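Local coordinates for hydroxylacyl-CoA dehydrogenase (Streptomyces coelicolor, PDB 5BKA), which probably acts in the biosynthesis of the polyketide actinorhodin, as a noncanonical member of the NTF2-like superfamily with a SnoaL-like domain, at residues 73-84 with 96-106. Residues are numbered along the deposited sequence; the frame is centred on the assembly and turned at random.
Sequences KIQRRHWFDHTA and TSYCLVLTVHA
R76 and T103, like H78 and V101, are non-hydrogen-bonded pairs of an antiparallel beta hairpin at the edge of the sheet in this NTF2-like fold, where strand 74-87 is outermost within its chain. The short axes approach to 4.5 Å with 151° between their directions, and paired backbone bonds such as L102 N to R77 O (2.8 Å) recur at every second residue. Between D81 and A84 the register slips by one, a beta bulge; H82, with positive phi (56°), and T83 lie in it, and there T83 OG1 and S97 OG share a hydrogen bond of 2.9 Å.

On the face with I74, H78 and F80, a bend at chi3 (128°) lays the R76 guanidinium across V101, so that V101 CG1 lies over the centre of the guanidinium, 3.4 Å above its plane. NE and NH2 both reach T103 OG1, but these bonds are long and weak. An alanine in place of R76 would probably uncover V101 CG1 and deprive T103 OG1 of both donors. Nearby, H78 CD2 packs on V101 CG2, while its ND1 bonds D26 of helix 10-26.

The opposite face, with W79 and Y98, meets neighbouring subunits: R77 forms a salt bridge with D141 of the third subunit, and Y98 OH bonds D26 of the second. Within the hairpin, W79 CD1 lies 4.1 Å from L102 CD1, a methyl placed over one face of the indole.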
loop_
_atom_site.group_PDB
_atom_site.type_symbol
_atom_site.label_atom_id
_atom_site.label_comp_id
_atom_site.label_asym_id
_atom_site.label_seq_id
_atom_site.Cartn_x
_atom_site.Cartn_y
_atom_site.Cartn_z
ATOM N N LYS B 73 13.653 20.003 2.783
ATOM C CA LYS B 73 13.623 20.032 1.344
ATOM C C LYS B 73 13.363 18.661 0.755
ATOM O O LYS B 73 12.773 18.569 -0.341
ATOM C CB LYS B 73 14.918 20.608 0.809
ATOM C CG LYS B 73 15.016 22.111 0.939
ATOM C CD LYS B 73 16.229 22.519 0.205
ATOM C CE LYS B 73 16.022 21.980 -1.196
ATOM N NZ LYS B 73 17.282 21.446 -1.754
ATOM N N ILE B 74 13.768 17.624 1.503
ATOM C CA ILE B 74 13.616 16.225 1.110
ATOM C C ILE B 74 12.762 15.557 2.177
ATOM O O ILE B 74 13.038 15.681 3.376
ATOM C CB ILE B 74 14.956 15.441 1.003
ATOM C CG1 ILE B 74 16.130 16.113 0.281
ATOM C CG2 ILE B 74 14.775 14.195 0.222
ATOM C CD1 ILE B 74 16.035 16.231 -1.265
ATOM N N GLN B 75 11.750 14.819 1.752
ATOM C CA GLN B 75 11.035 13.898 2.622
ATOM C C GLN B 75 10.915 12.596 1.840
ATOM O O GLN B 75 10.277 12.553 0.777
ATOM C CB GLN B 75 9.659 14.424 3.058
ATOM C CG GLN B 75 8.834 13.408 3.838
ATOM C CD GLN B 75 9.471 13.019 5.162
ATOM O OE1 GLN B 75 9.619 13.846 6.070
ATOM N NE2 GLN B 75 9.838 11.747 5.285
ATOM N N ARG B 76 11.506 11.529 2.370
ATOM C CA ARG B 76 11.476 10.251 1.678
ATOM C C ARG B 76 10.350 9.381 2.223
ATOM O O ARG B 76 9.983 9.473 3.395
ATOM C CB ARG B 76 12.815 9.519 1.799
ATOM C CG ARG B 76 13.934 10.153 0.982
ATOM C CD ARG B 76 14.988 9.122 0.606
ATOM N NE ARG B 76 15.260 9.114 -0.827
ATOM C CZ ARG B 76 15.786 8.084 -1.484
ATOM N NH1 ARG B 76 16.098 6.971 -0.835
ATOM N NH2 ARG B 76 16.000 8.167 -2.790
ATOM N N ARG B 77 9.797 8.537 1.354
ATOM C CA ARG B 77 8.760 7.589 1.739
ATOM C C ARG B 77 9.045 6.258 1.064
ATOM O O ARG B 77 9.212 6.204 -0.159
ATOM C CB ARG B 77 7.364 8.092 1.347
ATOM C CG ARG B 77 6.965 9.417 1.981
ATOM C CD ARG B 77 6.677 9.269 3.471
ATOM N NE ARG B 77 6.383 10.556 4.091
ATOM C CZ ARG B 77 6.512 10.812 5.389
ATOM N NH1 ARG B 77 6.929 9.866 6.219
ATOM N NH2 ARG B 77 6.219 12.017 5.857
ATOM N N HIS B 78 9.102 5.196 1.859
ATOM C CA HIS B 78 9.358 3.847 1.366
ATOM C C HIS B 78 8.045 3.070 1.404
ATOM O O HIS B 78 7.675 2.507 2.437
ATOM C CB HIS B 78 10.435 3.160 2.199
ATOM C CG HIS B 78 11.797 3.760 2.042
ATOM N ND1 HIS B 78 12.133 4.992 2.560
ATOM C CD2 HIS B 78 12.911 3.293 1.430
ATOM C CE1 HIS B 78 13.394 5.261 2.271
ATOM N NE2 HIS B 78 13.889 4.246 1.586
ATOM N N TRP B 79 7.353 3.030 0.268
ATOM C CA TRP B 79 6.098 2.303 0.156
ATOM C C TRP B 79 6.358 0.816 -0.048
ATOM O O TRP B 79 7.283 0.431 -0.764
ATOM C CB TRP B 79 5.271 2.850 -1.011
ATOM C CG TRP B 79 4.511 4.093 -0.672
ATOM C CD1 TRP B 79 5.001 5.215 -0.070
ATOM C CD2 TRP B 79 3.121 4.341 -0.911
ATOM N NE1 TRP B 79 4.003 6.145 0.081
ATOM C CE2 TRP B 79 2.838 5.632 -0.426
ATOM C CE3 TRP B 79 2.089 3.594 -1.489
ATOM C CZ2 TRP B 79 1.566 6.193 -0.497
ATOM C CZ3 TRP B 79 0.826 4.153 -1.558
ATOM C CH2 TRP B 79 0.575 5.440 -1.065
ATOM N N PHE B 80 5.546 -0.019 0.596
ATOM C CA PHE B 80 5.594 -1.464 0.430
ATOM C C PHE B 80 4.315 -1.956 -0.239
ATOM O O PHE B 80 3.275 -1.295 -0.193
ATOM C CB PHE B 80 5.770 -2.178 1.775
ATOM C CG PHE B 80 7.199 -2.295 2.232
ATOM C CD1 PHE B 80 8.150 -1.365 1.844
ATOM C CD2 PHE B 80 7.586 -3.333 3.063
ATOM C CE1 PHE B 80 9.461 -1.473 2.272
ATOM C CE2 PHE B 80 8.896 -3.447 3.495
ATOM C CZ PHE B 80 9.834 -2.516 3.096
ATOM N N ASP B 81 4.399 -3.135 -0.857
ATOM C CA ASP B 81 3.228 -3.735 -1.483
ATOM C C ASP B 81 3.457 -5.223 -1.701
ATOM O O ASP B 81 4.590 -5.669 -1.898
ATOM C CB ASP B 81 2.900 -3.069 -2.823
ATOM C CG ASP B 81 1.421 -3.123 -3.155
ATOM O OD1 ASP B 81 0.633 -2.453 -2.459
ATOM O OD2 ASP B 81 1.045 -3.837 -4.108
ATOM N N HIS B 82 2.354 -5.975 -1.684
ATOM C CA HIS B 82 2.337 -7.394 -2.049
ATOM C C HIS B 82 3.329 -8.207 -1.218
ATOM O O HIS B 82 4.141 -8.968 -1.746
ATOM C CB HIS B 82 2.599 -7.573 -3.546
ATOM C CG HIS B 82 1.414 -7.262 -4.405
ATOM N ND1 HIS B 82 0.119 -7.502 -4.001
ATOM C CD2 HIS B 82 1.329 -6.729 -5.647
ATOM C CE1 HIS B 82 -0.714 -7.131 -4.957
ATOM N NE2 HIS B 82 -0.006 -6.656 -5.965
ATOM N N THR B 83 3.259 -8.034 0.099
ATOM C CA THR B 83 4.035 -8.873 1.001
ATOM C C THR B 83 3.612 -10.328 0.846
ATOM O O THR B 83 2.418 -10.641 0.816
ATOM C CB THR B 83 3.844 -8.409 2.446
ATOM O OG1 THR B 83 4.355 -7.078 2.593
ATOM C CG2 THR B 83 4.573 -9.333 3.409
ATOM N N ALA B 84 4.596 -11.219 0.729
ATOM C CA ALA B 84 4.348 -12.650 0.588
ATOM C C ALA B 84 5.192 -13.385 1.617
ATOM O O ALA B 84 6.419 -13.249 1.625
ATOM C CB ALA B 84 4.674 -13.133 -0.829
ATOM N N THR B 96 8.968 -11.388 1.202
ATOM C CA THR B 96 9.325 -10.685 -0.025
ATOM C C THR B 96 8.246 -9.656 -0.326
ATOM O O THR B 96 7.065 -10.002 -0.423
ATOM C CB THR B 96 9.476 -11.653 -1.203
ATOM O OG1 THR B 96 10.500 -12.610 -0.912
ATOM C CG2 THR B 96 9.850 -10.891 -2.468
ATOM N N SER B 97 8.651 -8.398 -0.477
ATOM C CA SER B 97 7.723 -7.305 -0.724
ATOM C C SER B 97 8.243 -6.417 -1.843
ATOM O O SER B 97 9.453 -6.307 -2.060
ATOM C CB SER B 97 7.497 -6.456 0.536
ATOM O OG SER B 97 7.135 -7.264 1.639
ATOM N N TYR B 98 7.312 -5.793 -2.555
ATOM C CA TYR B 98 7.656 -4.691 -3.437
ATOM C C TYR B 98 7.922 -3.450 -2.599
ATOM O O TYR B 98 7.311 -3.247 -1.546
ATOM C CB TYR B 98 6.526 -4.399 -4.428
ATOM C CG TYR B 98 6.206 -5.505 -5.410
ATOM C CD1 TYR B 98 7.021 -6.621 -5.536
ATOM C CD2 TYR B 98 5.077 -5.426 -6.214
ATOM C CE1 TYR B 98 6.720 -7.627 -6.438
ATOM C CE2 TYR B 98 4.766 -6.423 -7.113
ATOM C CZ TYR B 98 5.589 -7.521 -7.224
ATOM O OH TYR B 98 5.275 -8.511 -8.123
ATOM N N CYS B 99 8.833 -2.610 -3.076
ATOM C CA CYS B 99 9.054 -1.319 -2.445
ATOM C C CYS B 99 9.281 -0.265 -3.517
ATOM O O CYS B 99 9.976 -0.507 -4.506
ATOM C CB CYS B 99 10.250 -1.352 -1.480
ATOM S SG CYS B 99 10.746 0.270 -0.830
ATOM N N LEU B 100 8.700 0.912 -3.301
ATOM C CA LEU B 100 8.840 2.046 -4.206
ATOM C C LEU B 100 9.213 3.259 -3.370
ATOM O O LEU B 100 8.480 3.629 -2.445
ATOM C CB LEU B 100 7.551 2.305 -4.995
ATOM C CG LEU B 100 7.542 3.528 -5.924
ATOM C CD1 LEU B 100 8.580 3.395 -7.033
ATOM C CD2 LEU B 100 6.156 3.754 -6.513
ATOM N N VAL B 101 10.346 3.868 -3.689
ATOM C CA VAL B 101 10.850 5.007 -2.935
ATOM C C VAL B 101 10.302 6.286 -3.549
ATOM O O VAL B 101 10.366 6.484 -4.769
ATOM C CB VAL B 101 12.387 5.015 -2.914
ATOM C CG1 VAL B 101 12.899 6.203 -2.114
ATOM C CG2 VAL B 101 12.913 3.708 -2.339
ATOM N N LEU B 102 9.752 7.148 -2.702
ATOM C CA LEU B 102 9.294 8.472 -3.092
ATOM C C LEU B 102 10.254 9.499 -2.509
ATOM O O LEU B 102 10.643 9.395 -1.342
ATOM C CB LEU B 102 7.870 8.734 -2.594
ATOM C CG LEU B 102 6.680 8.242 -3.424
ATOM C CD1 LEU B 102 6.640 6.721 -3.519
ATOM C CD2 LEU B 102 5.380 8.774 -2.836
ATOM N N THR B 103 10.651 10.471 -3.323
ATOM C CA THR B 103 11.465 11.595 -2.868
ATOM C C THR B 103 10.648 12.863 -3.070
ATOM O O THR B 103 10.399 13.273 -4.209
ATOM C CB THR B 103 12.794 11.659 -3.620
ATOM O OG1 THR B 103 13.515 10.438 -3.415
ATOM C CG2 THR B 103 13.635 12.827 -3.125
ATOM N N VAL B 104 10.232 13.482 -1.969
ATOM C CA VAL B 104 9.366 14.653 -2.003
ATOM C C VAL B 104 10.223 15.886 -1.766
ATOM O O VAL B 104 10.899 15.997 -0.736
ATOM C CB VAL B 104 8.243 14.555 -0.960
ATOM C CG1 VAL B 104 7.362 15.790 -1.023
ATOM C CG2 VAL B 104 7.424 13.293 -1.183
ATOM N N HIS B 105 10.196 16.810 -2.717
ATOM C CA HIS B 105 10.965 18.041 -2.623
ATOM C C HIS B 105 10.104 19.177 -2.089
ATOM O O HIS B 105 8.908 19.251 -2.384
ATOM C CB HIS B 105 11.568 18.396 -3.977
ATOM C CG HIS B 105 12.485 17.339 -4.498
ATOM N ND1 HIS B 105 13.757 17.155 -4.001
ATOM C CD2 HIS B 105 12.312 16.396 -5.452
ATOM C CE1 HIS B 105 14.331 16.148 -4.633
ATOM N NE2 HIS B 105 13.478 15.673 -5.523
ATOM N N ALA B 106 10.720 20.049 -1.289
ATOM C CA ALA B 106 10.017 21.186 -0.706
ATOM C C ALA B 106 9.294 21.999 -1.773
ATOM O O ALA B 106 9.880 22.370 -2.791
ATOM C CB ALA B 106 11.006 22.074 0.056
HETATM O O HOH W 1 14.224 19.917 -2.703
#